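Long-range contacts in hypothetical protein SO0799 (Shewanella oneidensis, PDB 1YUD), which is of unknown function but belongs to the DUF985 (Cupin_5) family, has a cupin beta-barrel fold and assembles as two copies: residues G59-F64 with Q162-P167; D70-F75 with R106-V111; S80-M85 with A120-G125. All coordinates share one frame; numbering follows the deposited sequence.

Contact 1: residues G59-F64 with Q162-P167; sequences GEVSHF and QKLSRP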
ATOM      1  N   GLY A  59     -18.345  14.436   1.902  1.00 61.09           N
ATOM      2  CA  GLY A  59     -18.496  15.593   1.037  1.00 61.49           C
ATOM      3  C   GLY A  59     -17.434  15.649  -0.049  1.00 62.32           C
ATOM      4  O   GLY A  59     -17.517  16.443  -0.995  1.00 62.05           O
ATOM      5  N   GLU A  60     -16.432  14.788   0.079  1.00 62.67           N
ATOM      6  CA  GLU A  60     -15.335  14.758  -0.877  1.00 61.63           C
ATOM      7  C   GLU A  60     -15.314  13.543  -1.823  1.00 60.35           C
ATOM      8  O   GLU A  60     -15.748  12.437  -1.477  1.00 58.25           O
ATOM      9  CB  GLU A  60     -14.000  14.846  -0.112  1.00 62.31           C
ATOM     10  CG  GLU A  60     -13.709  16.201   0.534  1.00 62.61           C
ATOM     11  CD  GLU A  60     -13.244  17.243  -0.477  1.00 65.53           C
ATOM     12  OE1 GLU A  60     -13.935  17.418  -1.509  1.00 67.44           O
ATOM     13  OE2 GLU A  60     -12.193  17.891  -0.249  1.00 64.99           O
ATOM     14  N   VAL A  61     -14.828  13.791  -3.036  1.00 58.72           N
ATOM     15  CA  VAL A  61     -14.651  12.771  -4.057  1.00 58.26           C
ATOM     16  C   VAL A  61     -13.374  13.194  -4.769  1.00 59.06           C
ATOM     17  O   VAL A  61     -13.030  14.382  -4.782  1.00 58.93           O
ATOM     18  CB  VAL A  61     -15.797  12.729  -5.106  1.00 57.66           C
ATOM     19  CG1 VAL A  61     -17.121  12.420  -4.437  1.00 57.44           C
ATOM     20  CG2 VAL A  61     -15.844  14.026  -5.884  1.00 57.62           C
ATOM     21  N   SER A  62     -12.658  12.231  -5.345  1.00 59.37           N
ATOM     22  CA  SER A  62     -11.427  12.540  -6.058  1.00 59.23           C
ATOM     23  C   SER A  62     -11.773  12.813  -7.511  1.00 59.49           C
ATOM     24  O   SER A  62     -12.022  11.890  -8.274  1.00 60.11           O
ATOM     25  CB  SER A  62     -10.450  11.372  -5.960  1.00 58.42           C
ATOM     26  OG  SER A  62      -9.208  11.731  -6.533  1.00 57.65           O
ATOM     27  N   HIS A  63     -11.778  14.085  -7.893  1.00 60.44           N
ATOM     28  CA  HIS A  63     -12.137  14.474  -9.254  1.00 61.29           C
ATOM     29  C   HIS A  63     -11.203  14.004 -10.375  1.00 61.02           C
ATOM     30  O   HIS A  63      -9.976  14.064 -10.265  1.00 59.78           O
ATOM     31  CB  HIS A  63     -12.307  15.995  -9.338  1.00 61.97           C
ATOM     32  CG  HIS A  63     -13.203  16.562  -8.281  1.00 63.36           C
ATOM     33  ND1 HIS A  63     -12.723  17.068  -7.092  1.00 64.95           N
ATOM     34  CD2 HIS A  63     -14.548  16.684  -8.224  1.00 64.13           C
ATOM     35  CE1 HIS A  63     -13.733  17.481  -6.349  1.00 65.19           C
ATOM     36  NE2 HIS A  63     -14.852  17.259  -7.013  1.00 65.89           N
ATOM     37  N   PHE A  64     -11.821  13.543 -11.459  1.00 60.35           N
ATOM     38  CA  PHE A  64     -11.097  13.068 -12.619  1.00 59.79           C
ATOM     39  C   PHE A  64      -9.807  13.845 -12.839  1.00 59.18           C
ATOM     40  O   PHE A  64      -9.806  15.079 -12.842  1.00 59.40           O
ATOM     41  CB  PHE A  64     -11.979  13.172 -13.855  1.00 60.35           C
ATOM     42  CG  PHE A  64     -13.011  12.092 -13.948  1.00 61.79           C
ATOM     43  CD1 PHE A  64     -14.366  12.404 -14.016  1.00 63.38           C
ATOM     44  CD2 PHE A  64     -12.630  10.755 -13.997  1.00 61.62           C
ATOM     45  CE1 PHE A  64     -15.334  11.399 -14.136  1.00 62.00           C
ATOM     46  CE2 PHE A  64     -13.583   9.745 -14.116  1.00 61.30           C
ATOM     47  CZ  PHE A  64     -14.937  10.069 -14.186  1.00 62.56           C
ATOM     48  N   GLN A 162     -20.445  14.232 -14.179  1.00 78.68           N
ATOM     49  CA  GLN A 162     -21.121  15.231 -13.356  1.00 79.54           C
ATOM     50  C   GLN A 162     -20.964  14.957 -11.867  1.00 80.35           C
ATOM     51  O   GLN A 162     -21.607  15.607 -11.048  1.00 80.79           O
ATOM     52  CB  GLN A 162     -22.614  15.270 -13.664  1.00 79.57           C
ATOM     53  CG  GLN A 162     -22.985  15.703 -15.058  1.00 79.77           C
ATOM     54  CD  GLN A 162     -24.493  15.809 -15.227  1.00 80.55           C
ATOM     55  OE1 GLN A 162     -25.241  14.902 -14.847  1.00 79.75           O
ATOM     56  NE2 GLN A 162     -24.947  16.918 -15.799  1.00 81.70           N
ATOM     57  N   LYS A 163     -20.138  13.983 -11.511  1.00 81.42           N
ATOM     58  CA  LYS A 163     -19.918  13.673 -10.103  1.00 82.47           C
ATOM     59  C   LYS A 163     -18.451  13.821  -9.731  1.00 81.87           C
ATOM     60  O   LYS A 163     -18.119  14.357  -8.669  1.00 80.64           O
ATOM     61  CB  LYS A 163     -20.399  12.252  -9.778  1.00 83.62           C
ATOM     62  CG  LYS A 163     -21.901  12.146  -9.548  1.00 86.33           C
ATOM     63  CD  LYS A 163     -22.707  12.625 -10.754  1.00 88.58           C
ATOM     64  CE  LYS A 163     -24.208  12.566 -10.470  1.00 90.28           C
ATOM     65  NZ  LYS A 163     -25.050  13.005 -11.627  1.00 90.45           N
ATOM     66  N   LEU A 164     -17.579  13.354 -10.621  1.00 81.68           N
ATOM     67  CA  LEU A 164     -16.141  13.407 -10.395  1.00 81.90           C
ATOM     68  C   LEU A 164     -15.501  14.529 -11.200  1.00 82.49           C
ATOM     69  O   LEU A 164     -14.376  14.398 -11.675  1.00 83.29           O
ATOM     70  CB  LEU A 164     -15.494  12.072 -10.784  1.00 80.77           C
ATOM     71  CG  LEU A 164     -16.128  10.773 -10.264  1.00 80.04           C
ATOM     72  CD1 LEU A 164     -15.341   9.586 -10.780  1.00 80.50           C
ATOM     73  CD2 LEU A 164     -16.151  10.769  -8.754  1.00 80.46           C
ATOM     74  N   SER A 165     -16.219  15.634 -11.353  1.00 83.22           N
ATOM     75  CA  SER A 165     -15.701  16.771 -12.098  1.00 83.56           C
ATOM     76  C   SER A 165     -16.492  18.023 -11.750  1.00 83.69           C
ATOM     77  O   SER A 165     -17.557  17.940 -11.140  1.00 83.98           O
ATOM     78  CB  SER A 165     -15.797  16.497 -13.601  1.00 83.56           C
ATOM     79  OG  SER A 165     -15.213  17.546 -14.349  1.00 84.37           O
ATOM     80  N   ARG A 166     -15.959  19.182 -12.118  1.00 84.19           N
ATOM     81  CA  ARG A 166     -16.637  20.452 -11.862  1.00 85.14           C
ATOM     82  C   ARG A 166     -16.348  21.451 -12.972  1.00 86.09           C
ATOM     83  O   ARG A 166     -15.229  21.508 -13.495  1.00 86.26           O
ATOM     84  CB  ARG A 166     -16.240  21.033 -10.495  1.00 83.10           C
ATOM     85  CG  ARG A 166     -17.006  20.407  -9.341  1.00 81.05           C
ATOM     86  CD  ARG A 166     -16.667  21.048  -8.016  1.00 80.06           C
ATOM     87  NE  ARG A 166     -15.234  21.057  -7.763  1.00 80.20           N
ATOM     88  CZ  ARG A 166     -14.685  20.853  -6.569  1.00 80.69           C
ATOM     89  NH1 ARG A 166     -15.453  20.619  -5.513  1.00 80.07           N
ATOM     90  NH2 ARG A 166     -13.362  20.887  -6.430  1.00 80.75           N
ATOM     91  N   PRO A 167     -17.361  22.254 -13.342  1.00 86.78           N
ATOM     92  CA  PRO A 167     -17.321  23.278 -14.389  1.00 87.50           C
ATOM     93  C   PRO A 167     -16.442  24.518 -14.195  1.00 87.81           C
ATOM     94  O   PRO A 167     -15.905  24.772 -13.116  1.00 86.86           O
ATOM     95  CB  PRO A 167     -18.794  23.639 -14.562  1.00 87.76           C
ATOM     96  CG  PRO A 167     -19.327  23.482 -13.184  1.00 87.03           C
ATOM     97  CD  PRO A 167     -18.704  22.187 -12.737  1.00 86.61           C
TER
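Leu164 lies between Phe64 and Val61 and carries most of the contact between the C-terminal loop after helix 158-161 and strand 62-66. Its CB sits over one face of the Phe64 ring, displaced toward the rim, 3.8 Å from the ring centroid in a CH-pi contact. The first torsion sets CG anti to the carbonyl carbon (chi1 -48°), beside the backbone N and still near CE1 of that ring. At the branch the two methyls part: CD1 reaches Phe64 CZ at 3.5 Å, while CD2 turns to Val61, meeting its CB at 4.2 Å. The backbone of the same residue adds a polar link. Leu164 O accepts a hydrogen bond from Phe64 N at 2.7 Å, and His63 CA approaches the same oxygen at 3.3 Å.

Further along the loop, the Arg166 guanidinium crosses the His63 imidazole obliquely, the two planes 36° apart. His63 CE1 stands over one face of the guanidinium, off its centre, and Arg166 NH2 is 3.4 Å from that carbon. His63 ND1 is hydrogen-bonded to the backbone O of Glu28, which probably helps fix the turn of the ring. Ser165 packs on helix 147-152. The arrangement joins the C-terminal tail to an outer strand of the five-stranded sheet of a cupin beta-barrel.

Contact 2: residues D70-F75 with R106-V111; sequences DEMWYF and RPQFLV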
ATOM      1  N   ASP A  70       1.961   4.856 -13.122  1.00 43.23           N
ATOM      2  CA  ASP A  70       0.972   3.999 -12.511  1.00 44.03           C
ATOM      3  C   ASP A  70       0.808   4.386 -11.048  1.00 43.43           C
ATOM      4  O   ASP A  70       1.650   5.079 -10.469  1.00 42.39           O
ATOM      5  CB  ASP A  70       1.417   2.535 -12.603  1.00 47.18           C
ATOM      6  CG  ASP A  70       1.301   1.977 -14.000  1.00 48.00           C
ATOM      7  OD1 ASP A  70       1.742   0.828 -14.205  1.00 49.67           O
ATOM      8  OD2 ASP A  70       0.762   2.683 -14.879  1.00 49.08           O
ATOM      9  N   GLU A  71      -0.273   3.926 -10.438  1.00 41.79           N
ATOM     10  CA  GLU A  71      -0.489   4.240  -9.050  1.00 42.02           C
ATOM     11  C   GLU A  71      -1.111   3.047  -8.366  1.00 42.02           C
ATOM     12  O   GLU A  71      -2.140   2.541  -8.789  1.00 45.21           O
ATOM     13  CB  GLU A  71      -1.400   5.457  -8.926  1.00 42.50           C
ATOM     14  CG  GLU A  71      -1.396   6.096  -7.554  1.00 46.29           C
ATOM     15  CD  GLU A  71      -2.271   7.334  -7.496  1.00 50.47           C
ATOM     16  OE1 GLU A  71      -3.504   7.208  -7.320  1.00 51.79           O
ATOM     17  OE2 GLU A  71      -1.721   8.443  -7.651  1.00 52.68           O
HETATM   18  N   MSE A  72      -0.478   2.566  -7.315  1.00 40.62           N
HETATM   19  CA  MSE A  72      -1.060   1.452  -6.629  1.00 41.34           C
HETATM   20  C   MSE A  72      -1.976   2.008  -5.548  1.00 41.23           C
HETATM   21  O   MSE A  72      -1.748   3.096  -5.018  1.00 42.09           O
HETATM   22  CB  MSE A  72       0.039   0.555  -6.057  1.00 45.27           C
HETATM   23  CG  MSE A  72       0.581  -0.462  -7.081  1.00 46.68           C
HETATM   24 SE   MSE A  72      -0.725  -1.828  -7.589  1.00 54.98          SE
HETATM   25  CE  MSE A  72      -0.887  -2.697  -5.864  1.00 45.69           C
ATOM     26  N   TRP A  73      -3.039   1.282  -5.246  1.00 39.98           N
ATOM     27  CA  TRP A  73      -3.965   1.724  -4.232  1.00 39.16           C
ATOM     28  C   TRP A  73      -4.089   0.666  -3.163  1.00 38.81           C
ATOM     29  O   TRP A  73      -4.419  -0.481  -3.448  1.00 40.19           O
ATOM     30  CB  TRP A  73      -5.335   2.004  -4.849  1.00 39.95           C
ATOM     31  CG  TRP A  73      -5.413   3.327  -5.569  1.00 43.48           C
ATOM     32  CD1 TRP A  73      -4.613   3.753  -6.590  1.00 44.34           C
ATOM     33  CD2 TRP A  73      -6.362   4.383  -5.335  1.00 42.99           C
ATOM     34  NE1 TRP A  73      -5.004   5.007  -7.010  1.00 44.47           N
ATOM     35  CE2 TRP A  73      -6.076   5.417  -6.256  1.00 43.65           C
ATOM     36  CE3 TRP A  73      -7.427   4.552  -4.437  1.00 43.08           C
ATOM     37  CZ2 TRP A  73      -6.817   6.605  -6.310  1.00 42.96           C
ATOM     38  CZ3 TRP A  73      -8.165   5.732  -4.490  1.00 43.34           C
ATOM     39  CH2 TRP A  73      -7.854   6.744  -5.424  1.00 43.18           C
ATOM     40  N   TYR A  74      -3.816   1.048  -1.924  1.00 37.00           N
ATOM     41  CA  TYR A  74      -3.927   0.110  -0.819  1.00 35.92           C
ATOM     42  C   TYR A  74      -5.130   0.553   0.000  1.00 36.83           C
ATOM     43  O   TYR A  74      -5.562   1.700  -0.098  1.00 39.47           O
ATOM     44  CB  TYR A  74      -2.634   0.145   0.004  1.00 33.52           C
ATOM     45  CG  TYR A  74      -1.434  -0.256  -0.827  1.00 29.19           C
ATOM     46  CD1 TYR A  74      -1.066  -1.592  -0.950  1.00 25.13           C
ATOM     47  CD2 TYR A  74      -0.737   0.688  -1.571  1.00 25.30           C
ATOM     48  CE1 TYR A  74      -0.043  -1.978  -1.799  1.00 24.55           C
ATOM     49  CE2 TYR A  74       0.280   0.312  -2.430  1.00 25.42           C
ATOM     50  CZ  TYR A  74       0.618  -1.026  -2.544  1.00 25.36           C
ATOM     51  OH  TYR A  74       1.560  -1.424  -3.466  1.00 24.38           O
ATOM     52  N   PHE A  75      -5.683  -0.342   0.798  1.00 36.17           N
ATOM     53  CA  PHE A  75      -6.838   0.012   1.602  1.00 35.81           C
ATOM     54  C   PHE A  75      -6.524  -0.136   3.083  1.00 36.38           C
ATOM     55  O   PHE A  75      -6.236  -1.241   3.565  1.00 35.36           O
ATOM     56  CB  PHE A  75      -8.024  -0.884   1.244  1.00 34.60           C
ATOM     57  CG  PHE A  75      -9.295  -0.490   1.918  1.00 33.97           C
ATOM     58  CD1 PHE A  75     -10.083   0.534   1.392  1.00 36.46           C
ATOM     59  CD2 PHE A  75      -9.697  -1.116   3.095  1.00 33.47           C
ATOM     60  CE1 PHE A  75     -11.273   0.938   2.034  1.00 35.22           C
ATOM     61  CE2 PHE A  75     -10.871  -0.728   3.750  1.00 34.76           C
ATOM     62  CZ  PHE A  75     -11.665   0.305   3.213  1.00 34.71           C
ATOM     63  N   ARG A 106     -11.565  -5.730  -3.444  1.00 56.39           N
ATOM     64  CA  ARG A 106     -10.167  -6.122  -3.326  1.00 53.33           C
ATOM     65  C   ARG A 106      -9.326  -5.014  -2.659  1.00 50.99           C
ATOM     66  O   ARG A 106      -9.372  -3.854  -3.084  1.00 51.37           O
ATOM     67  CB  ARG A 106      -9.627  -6.400  -4.729  1.00 52.84           C
ATOM     68  CG  ARG A 106      -8.830  -7.674  -4.848  1.00 54.18           C
ATOM     69  CD  ARG A 106      -9.647  -8.831  -5.402  1.00 51.52           C
ATOM     70  NE  ARG A 106     -10.829  -9.152  -4.618  1.00 47.77           N
ATOM     71  CZ  ARG A 106     -11.473 -10.309  -4.716  1.00 46.04           C
ATOM     72  NH1 ARG A 106     -11.036 -11.230  -5.556  1.00 43.41           N
ATOM     73  NH2 ARG A 106     -12.553 -10.542  -3.983  1.00 46.54           N
ATOM     74  N   PRO A 107      -8.536  -5.357  -1.621  1.00 46.67           N
ATOM     75  CA  PRO A 107      -7.710  -4.364  -0.927  1.00 44.32           C
ATOM     76  C   PRO A 107      -6.719  -3.573  -1.779  1.00 42.81           C
ATOM     77  O   PRO A 107      -6.356  -2.447  -1.422  1.00 44.92           O
ATOM     78  CB  PRO A 107      -7.029  -5.183   0.156  1.00 43.25           C
ATOM     79  CG  PRO A 107      -8.076  -6.184   0.487  1.00 43.65           C
ATOM     80  CD  PRO A 107      -8.517  -6.630  -0.887  1.00 44.62           C
ATOM     81  N   GLN A 108      -6.282  -4.134  -2.900  1.00 38.07           N
ATOM     82  CA  GLN A 108      -5.345  -3.406  -3.753  1.00 35.31           C
ATOM     83  C   GLN A 108      -5.865  -3.246  -5.162  1.00 33.81           C
ATOM     84  O   GLN A 108      -6.611  -4.075  -5.665  1.00 37.10           O
ATOM     85  CB  GLN A 108      -3.984  -4.116  -3.829  1.00 34.35           C
ATOM     86  CG  GLN A 108      -2.963  -3.681  -2.787  1.00 32.46           C
ATOM     87  CD  GLN A 108      -1.856  -4.708  -2.610  1.00 34.90           C
ATOM     88  OE1 GLN A 108      -0.904  -4.769  -3.402  1.00 31.10           O
ATOM     89  NE2 GLN A 108      -1.986  -5.541  -1.573  1.00 33.63           N
ATOM     90  N   PHE A 109      -5.470  -2.171  -5.809  1.00 30.38           N
ATOM     91  CA  PHE A 109      -5.881  -1.983  -7.163  1.00 29.24           C
ATOM     92  C   PHE A 109      -4.847  -1.141  -7.866  1.00 31.77           C
ATOM     93  O   PHE A 109      -4.225  -0.269  -7.262  1.00 33.50           O
ATOM     94  CB  PHE A 109      -7.243  -1.315  -7.266  1.00 25.01           C
ATOM     95  CG  PHE A 109      -7.740  -1.258  -8.668  1.00 20.63           C
ATOM     96  CD1 PHE A 109      -8.421  -2.333  -9.217  1.00 19.37           C
ATOM     97  CD2 PHE A 109      -7.398  -0.204  -9.488  1.00 19.95           C
ATOM     98  CE1 PHE A 109      -8.740  -2.360 -10.563  1.00 15.47           C
ATOM     99  CE2 PHE A 109      -7.718  -0.230 -10.837  1.00 19.54           C
ATOM    100  CZ  PHE A 109      -8.385  -1.310 -11.361  1.00 15.46           C
ATOM    101  N   LEU A 110      -4.686  -1.389  -9.158  1.00 33.66           N
ATOM    102  CA  LEU A 110      -3.706  -0.669  -9.937  1.00 36.31           C
ATOM    103  C   LEU A 110      -4.353   0.175 -11.027  1.00 38.39           C
ATOM    104  O   LEU A 110      -4.912  -0.342 -11.989  1.00 40.33           O
ATOM    105  CB  LEU A 110      -2.716  -1.686 -10.517  1.00 34.07           C
ATOM    106  CG  LEU A 110      -1.608  -1.224 -11.446  1.00 32.18           C
ATOM    107  CD1 LEU A 110      -2.183  -1.014 -12.819  1.00 32.09           C
ATOM    108  CD2 LEU A 110      -0.958   0.036 -10.893  1.00 31.26           C
ATOM    109  N   VAL A 111      -4.281   1.487 -10.865  1.00 41.60           N
ATOM    110  CA  VAL A 111      -4.849   2.398 -11.841  1.00 44.85           C
ATOM    111  C   VAL A 111      -3.758   2.744 -12.861  1.00 48.88           C
ATOM    112  O   VAL A 111      -2.847   3.539 -12.594  1.00 49.21           O
ATOM    113  CB  VAL A 111      -5.441   3.668 -11.137  1.00 42.98           C
ATOM    114  CG1 VAL A 111      -4.533   4.125 -10.021  1.00 39.92           C
ATOM    115  CG2 VAL A 111      -5.647   4.776 -12.152  1.00 41.73           C
TER
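Asp70 CB meets Leu110 CD2 at 3.8 Å where strand 71-76 begins its antiparallel pairing with strand 109-111, one of the two outer strands of the six-stranded sheet of the cupin barrel. Glu71 forms a hydrogen-bonded pair with Val111; Val111 N donates to Glu71 O at 3.2 Å, and the reverse bond is weak. Met72, a selenomethionine, turns to the other face, its SE against Leu110 CB at 3.5 Å and the two side chains at about a right angle. A bend at chi3 (-65°) places its CE 3.2 Å from Gln108 OE1. Trp73 exchanges backbone bonds with Phe109 in both directions. Its indole packs on Phe117 and Val129 between the two sheets, and Val111 CG1 lies 3.5 Å from Trp73 CD1 and 3.6 Å from Glu71 CB. The Tyr74 ring crosses the Gln108 amide obliquely, the planes 34° apart. Gln108 OE1 takes bonds from Ser51 OG and Ser35 OG of the second subunit, and NE2 donates to Ile52 O there. An alanine in place of Gln108 would probably leave that Ile52 O without its amide donor and open a gap beside the Tyr74 ring. Phe75 CB ends the segment 3.5 Å from Pro107 O.

Contact 3: residues S80-M85 with A120-G125; sequences SLTIYM and AMNQDG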
ATOM      1  N   SER A  80     -15.405   1.308   1.474  1.00 48.35           N
ATOM      2  CA  SER A  80     -15.010   0.824   0.161  1.00 50.61           C
ATOM      3  C   SER A  80     -15.208   1.958  -0.843  1.00 51.18           C
ATOM      4  O   SER A  80     -16.199   2.680  -0.769  1.00 53.13           O
ATOM      5  CB  SER A  80     -15.887  -0.351  -0.244  1.00 51.37           C
ATOM      6  OG  SER A  80     -17.079   0.136  -0.832  1.00 51.74           O
ATOM      7  N   LEU A  81     -14.270   2.119  -1.771  1.00 52.02           N
ATOM      8  CA  LEU A  81     -14.366   3.179  -2.780  1.00 52.15           C
ATOM      9  C   LEU A  81     -14.766   2.607  -4.134  1.00 52.06           C
ATOM     10  O   LEU A  81     -15.247   1.479  -4.237  1.00 53.42           O
ATOM     11  CB  LEU A  81     -13.023   3.907  -2.914  1.00 51.68           C
ATOM     12  CG  LEU A  81     -12.368   4.339  -1.599  1.00 52.20           C
ATOM     13  CD1 LEU A  81     -11.059   5.035  -1.896  1.00 53.42           C
ATOM     14  CD2 LEU A  81     -13.280   5.268  -0.835  1.00 51.88           C
ATOM     15  N   THR A  82     -14.563   3.389  -5.180  1.00 51.43           N
ATOM     16  CA  THR A  82     -14.888   2.936  -6.516  1.00 50.48           C
ATOM     17  C   THR A  82     -14.061   3.769  -7.446  1.00 50.98           C
ATOM     18  O   THR A  82     -14.171   4.989  -7.461  1.00 51.65           O
ATOM     19  CB  THR A  82     -16.366   3.130  -6.827  1.00 50.10           C
ATOM     20  OG1 THR A  82     -17.139   2.391  -5.875  1.00 52.28           O
ATOM     21  CG2 THR A  82     -16.692   2.630  -8.224  1.00 49.96           C
ATOM     22  N   ILE A  83     -13.201   3.110  -8.207  1.00 51.34           N
ATOM     23  CA  ILE A  83     -12.345   3.834  -9.121  1.00 51.12           C
ATOM     24  C   ILE A  83     -13.000   3.884 -10.483  1.00 51.92           C
ATOM     25  O   ILE A  83     -13.199   2.858 -11.128  1.00 53.34           O
ATOM     26  CB  ILE A  83     -10.980   3.151  -9.259  1.00 51.15           C
ATOM     27  CG1 ILE A  83     -10.473   2.704  -7.882  1.00 50.89           C
ATOM     28  CG2 ILE A  83     -10.005   4.093  -9.924  1.00 49.08           C
ATOM     29  CD1 ILE A  83     -10.074   3.826  -6.979  1.00 50.06           C
ATOM     30  N   TYR A  84     -13.354   5.083 -10.916  1.00 52.17           N
ATOM     31  CA  TYR A  84     -13.965   5.252 -12.213  1.00 51.95           C
ATOM     32  C   TYR A  84     -12.827   5.662 -13.135  1.00 53.79           C
ATOM     33  O   TYR A  84     -12.165   6.673 -12.908  1.00 52.04           O
ATOM     34  CB  TYR A  84     -15.050   6.332 -12.156  1.00 51.35           C
ATOM     35  CG  TYR A  84     -16.123   6.081 -11.112  1.00 49.80           C
ATOM     36  CD1 TYR A  84     -15.855   6.245  -9.762  1.00 47.93           C
ATOM     37  CD2 TYR A  84     -17.402   5.675 -11.482  1.00 48.30           C
ATOM     38  CE1 TYR A  84     -16.830   6.017  -8.800  1.00 49.94           C
ATOM     39  CE2 TYR A  84     -18.389   5.443 -10.528  1.00 48.78           C
ATOM     40  CZ  TYR A  84     -18.099   5.616  -9.179  1.00 50.22           C
ATOM     41  OH  TYR A  84     -19.077   5.405  -8.210  1.00 48.73           O
HETATM   42  N   MSE A  85     -12.587   4.856 -14.162  1.00 57.58           N
HETATM   43  CA  MSE A  85     -11.514   5.119 -15.114  1.00 60.53           C
HETATM   44  C   MSE A  85     -12.060   5.221 -16.527  1.00 61.97           C
HETATM   45  O   MSE A  85     -12.976   4.489 -16.900  1.00 63.44           O
HETATM   46  CB  MSE A  85     -10.477   3.991 -15.052  1.00 62.65           C
HETATM   47  CG  MSE A  85      -9.800   3.822 -13.693  1.00 66.19           C
HETATM   48 SE   MSE A  85      -9.323   1.977 -13.329  1.00 73.99          SE
HETATM   49  CE  MSE A  85      -8.286   1.708 -14.941  1.00 70.16           C
ATOM     50  N   ALA A 120     -15.036   7.809  -5.715  1.00 53.93           N
ATOM     51  CA  ALA A 120     -15.984   8.245  -4.714  1.00 57.74           C
ATOM     52  C   ALA A 120     -16.065   7.115  -3.706  1.00 59.34           C
ATOM     53  O   ALA A 120     -15.528   6.040  -3.944  1.00 60.01           O
ATOM     54  CB  ALA A 120     -17.348   8.489  -5.354  1.00 58.90           C
HETATM   55  N   MSE A 121     -16.710   7.353  -2.572  1.00 62.35           N
HETATM   56  CA  MSE A 121     -16.849   6.294  -1.587  1.00 64.80           C
HETATM   57  C   MSE A 121     -18.074   5.515  -2.041  1.00 64.25           C
HETATM   58  O   MSE A 121     -18.663   5.849  -3.065  1.00 64.20           O
HETATM   59  CB  MSE A 121     -17.094   6.873  -0.195  1.00 68.09           C
HETATM   60  CG  MSE A 121     -16.067   7.886   0.264  1.00 72.69           C
HETATM   61 SE   MSE A 121     -16.151   8.067   2.191  1.00 84.50          SE
HETATM   62  CE  MSE A 121     -17.857   8.977   2.339  1.00 80.27           C
ATOM     63  N   ASN A 122     -18.460   4.487  -1.296  1.00 63.93           N
ATOM     64  CA  ASN A 122     -19.642   3.707  -1.656  1.00 65.05           C
ATOM     65  C   ASN A 122     -20.778   3.934  -0.652  1.00 66.44           C
ATOM     66  O   ASN A 122     -21.954   3.766  -0.977  1.00 65.50           O
ATOM     67  CB  ASN A 122     -19.286   2.215  -1.751  1.00 62.90           C
ATOM     68  CG  ASN A 122     -18.755   1.822  -3.134  1.00 60.34           C
ATOM     69  OD1 ASN A 122     -17.921   0.930  -3.257  1.00 58.90           O
ATOM     70  ND2 ASN A 122     -19.256   2.475  -4.174  1.00 57.48           N
ATOM     71  N   GLN A 123     -20.403   4.319   0.565  1.00 69.08           N
ATOM     72  CA  GLN A 123     -21.337   4.604   1.653  1.00 70.62           C
ATOM     73  C   GLN A 123     -20.845   5.868   2.346  1.00 71.87           C
ATOM     74  O   GLN A 123     -19.689   6.253   2.173  1.00 72.37           O
ATOM     75  CB  GLN A 123     -21.356   3.464   2.676  1.00 70.91           C
ATOM     76  CG  GLN A 123     -22.044   2.182   2.218  1.00 73.40           C
ATOM     77  CD  GLN A 123     -23.528   2.370   1.930  1.00 73.89           C
ATOM     78  OE1 GLN A 123     -23.901   3.018   0.949  1.00 74.07           O
ATOM     79  NE2 GLN A 123     -24.381   1.808   2.789  1.00 72.86           N
ATOM     80  N   ASP A 124     -21.714   6.517   3.124  1.00 73.56           N
ATOM     81  CA  ASP A 124     -21.308   7.725   3.843  1.00 73.80           C
ATOM     82  C   ASP A 124     -20.380   7.295   4.974  1.00 72.88           C
ATOM     83  O   ASP A 124     -20.598   6.266   5.618  1.00 72.93           O
ATOM     84  CB  ASP A 124     -22.513   8.482   4.432  1.00 75.72           C
ATOM     85  CG  ASP A 124     -23.377   9.166   3.368  1.00 77.72           C
ATOM     86  OD1 ASP A 124     -22.828   9.654   2.354  1.00 77.06           O
ATOM     87  OD2 ASP A 124     -24.614   9.233   3.564  1.00 78.87           O
ATOM     88  N   GLY A 125     -19.344   8.088   5.209  1.00 71.18           N
ATOM     89  CA  GLY A 125     -18.388   7.767   6.250  1.00 69.09           C
ATOM     90  C   GLY A 125     -17.039   8.286   5.809  1.00 67.65           C
ATOM     91  O   GLY A 125     -16.972   9.323   5.140  1.00 68.16           O
TER
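Leu81 and Met121 face each other as an antiparallel non-hydrogen-bonded pair with their CA atoms 4.2 Å apart, next to the hydrogen-bonded pair of Thr82 and Ala120, where Ala120 N makes a weak bond to Thr82 O. The side chains of the first pair diverge, yet Leu81 CD2 still brushes Met121 CG at 4.0 Å; Met121 is a selenomethionine. Leu81 then runs inward to pack on Trp73 and Val129, between the two sheets of the barrel.

Beyond the last bridge, Asn122 points back at strand 81-86 and its side chain adds further bonds. Its CG is anti to the carbonyl carbon (chi1 -86°), and from there the amide spreads between two hydroxyls. Ser80 OG donates to Asn122 OD1 at 2.7 Å, in the carbonyl plane and on a lone pair. Asn122 ND2 reaches Thr82 OG1 in a weak bond whose N-H...O angle is 128°, the two side chains meeting at about a right angle. Thr82 OG1 in turn donates to Leu81 O, from above the carbonyl plane. On the same face, Thr82 CG2 rests over one face of the Tyr84 ring, toward its rim, and Tyr84 CE1 is 4.3 Å from Ala120 CB. Gln96 NE2 on the neighbouring strand adds a weak bond to Asn122 OD1.

The amide is thus gripped mainly at its oxygen by Ser80 OG and more weakly at its nitrogen, which would probably limit its rotation, although OD1 also lies 2.9 Å from Leu81 O, a second acceptor.

From the N terminus, the chain first meets residues 59-64, whose partner comes only at 162-167, so contact 1 closes the longest loop and encloses both others. Strand 71-76 follows and strand 81-86 after it; their partners, 106-111 and 120-125, arrive in the same order, so contacts 2 and 3 cross. They meet inside the barrel where Trp73 packs on Ile83 and Phe109 on Met85. Contact 1 touches contact 3 through Leu164 on Tyr84 and Val61 on Ala120, but stays clear of contact 2, with centres about 20 Å apart. Contact 1 ties the C-terminal loop to the five-stranded sheet that contact 3 also reaches, through neighbouring strands 62-66 and 116-121; contact 2 pairs strands of the six-stranded sheet.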